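Local coordinates for odorant-binding protein 1d (Locusta migratoria, PDB 4PT1) that probably binds odorant molecules and carries them, as a secreted, all-helical member of the PBP/GOBP family of insect odorant-binding proteins, at residues C53-E57 against F58-S62. Numbering follows the deposited sequence.
Sequences CIMVE and FNSLS
A Schellman motif ends helix 45-57, with N59 as its C-prime residue at positive phi (66°). Two backbone bonds define it, a six-to-one bond from S60 N to M55 O (3.0 Å) and a five-to-two bond from N59 N to V56 O (3.2 Å). The latter is nearly straight at hydrogen (161°), although the donor stands above the carbonyl plane. The last regular helical bond joins F58 N to I54 O at 3.0 Å. M55 O also accepts weak bonds from L61 N and F58 N. Beyond the turn the chain passes beside V56, whose CA lies 3.3 Å from L61 O in a CA-H...O contact; one water donates to both V56 O and L61 O. I54 and F58 run side by side, and because I54 CG2 is anti to the backbone N (chi1 -75° for CG1), this methyl meets the ring edge in plane, 3.7 Å from F58 CD2. M55 CB abuts L61 CB, also at 3.7 Å. I54 lines the pocket occupied by 2-(2-methoxyethoxy)ethanol, probably from the crystallisation liquor. I54 O, M55 O and V56 O thus each find a donor in the turn, while I54 CG2 on the F58 ring edge, with V18 touching both residues, carries apolar contact from the helix onto the first residue beyond it.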
loop_
_atom_site.group_PDB
_atom_site.type_symbol
_atom_site.label_atom_id
_atom_site.label_comp_id
_atom_site.label_asym_id
_atom_site.label_seq_id
_atom_site.Cartn_x
_atom_site.Cartn_y
_atom_site.Cartn_z
ATOM N N CYS A 53 -5.096 5.855 3.914
ATOM C CA CYS A 53 -4.308 6.918 4.520
ATOM C C CYS A 53 -2.894 6.957 3.952
ATOM O O CYS A 53 -2.377 8.031 3.686
ATOM C CB CYS A 53 -4.281 6.740 6.043
ATOM S SG CYS A 53 -3.313 7.979 6.903
ATOM N N ILE A 54 -2.266 5.794 3.787
ATOM C CA ILE A 54 -0.951 5.689 3.151
ATOM C C ILE A 54 -1.007 6.289 1.741
ATOM O O ILE A 54 -0.155 7.075 1.353
ATOM C CB ILE A 54 -0.441 4.233 3.095
ATOM C CG1 ILE A 54 0.028 3.779 4.476
ATOM C CG2 ILE A 54 0.754 4.086 2.131
ATOM C CD1 ILE A 54 0.331 2.302 4.496
ATOM N N MET A 55 -2.030 5.934 0.972
ATOM C CA MET A 55 -2.092 6.438 -0.394
ATOM C C MET A 55 -2.239 7.958 -0.411
ATOM O O MET A 55 -1.654 8.627 -1.264
ATOM C CB MET A 55 -3.217 5.765 -1.176
ATOM C CG MET A 55 -2.991 4.277 -1.385
ATOM S SD MET A 55 -4.295 3.549 -2.376
ATOM C CE MET A 55 -3.780 4.090 -4.012
ATOM N N VAL A 56 -3.020 8.501 0.520
ATOM C CA VAL A 56 -3.229 9.966 0.602
ATOM C C VAL A 56 -1.924 10.649 0.959
ATOM O O VAL A 56 -1.569 11.653 0.370
ATOM C CB VAL A 56 -4.323 10.352 1.621
ATOM C CG1 VAL A 56 -4.362 11.865 1.788
ATOM C CG2 VAL A 56 -5.679 9.841 1.159
ATOM N N GLU A 57 -1.185 10.074 1.900
ATOM C CA GLU A 57 0.086 10.661 2.321
ATOM C C GLU A 57 1.145 10.603 1.190
ATOM O O GLU A 57 2.029 11.469 1.110
ATOM C CB GLU A 57 0.581 9.966 3.583
ATOM C CG GLU A 57 -0.282 10.238 4.805
ATOM C CD GLU A 57 -0.229 11.677 5.267
ATOM O OE1 GLU A 57 0.882 12.189 5.524
ATOM O OE2 GLU A 57 -1.308 12.287 5.399
ATOM N N PHE A 58 1.032 9.624 0.297
ATOM C CA PHE A 58 1.935 9.552 -0.873
ATOM C C PHE A 58 1.283 9.985 -2.194
ATOM O O PHE A 58 1.705 9.565 -3.273
ATOM C CB PHE A 58 2.546 8.152 -0.990
ATOM C CG PHE A 58 3.433 7.791 0.166
ATOM C CD1 PHE A 58 4.616 8.488 0.386
ATOM C CD2 PHE A 58 3.085 6.765 1.035
ATOM C CE1 PHE A 58 5.436 8.171 1.466
ATOM C CE2 PHE A 58 3.904 6.436 2.110
ATOM C CZ PHE A 58 5.086 7.140 2.317
ATOM N N ASN A 59 0.260 10.834 -2.099
ATOM C CA ASN A 59 -0.294 11.559 -3.251
ATOM C C ASN A 59 -0.985 10.728 -4.341
ATOM O O ASN A 59 -1.377 11.293 -5.370
ATOM C CB ASN A 59 0.796 12.408 -3.926
ATOM C CG ASN A 59 1.587 13.229 -2.940
ATOM O OD1 ASN A 59 2.790 12.997 -2.744
ATOM N ND2 ASN A 59 0.914 14.193 -2.295
ATOM N N SER A 60 -1.160 9.423 -4.114
ATOM C CA SER A 60 -1.773 8.523 -5.103
ATOM C C SER A 60 -3.268 8.390 -4.926
ATOM O O SER A 60 -3.933 7.776 -5.763
ATOM C CB SER A 60 -1.127 7.131 -5.082
ATOM O OG SER A 60 -1.063 6.575 -3.777
ATOM N N LEU A 61 -3.799 8.948 -3.834
ATOM C CA LEU A 61 -5.240 9.046 -3.646
ATOM C C LEU A 61 -5.589 10.388 -2.997
ATOM O O LEU A 61 -4.856 10.902 -2.142
ATOM C CB LEU A 61 -5.746 7.860 -2.812
ATOM C CG LEU A 61 -7.218 7.464 -2.933
ATOM C CD1 LEU A 61 -7.466 6.637 -4.188
ATOM C CD2 LEU A 61 -7.694 6.701 -1.702
ATOM N N SER A 62 -6.692 10.980 -3.431
ATOM C CA SER A 62 -7.210 12.166 -2.762
ATOM C C SER A 62 -7.908 11.698 -1.498
ATOM O O SER A 62 -8.314 10.546 -1.387
ATOM C CB SER A 62 -8.212 12.894 -3.652
ATOM O OG SER A 62 -9.304 12.057 -3.956
HETATM O O HOH W 1 -3.013 12.922 -1.524
#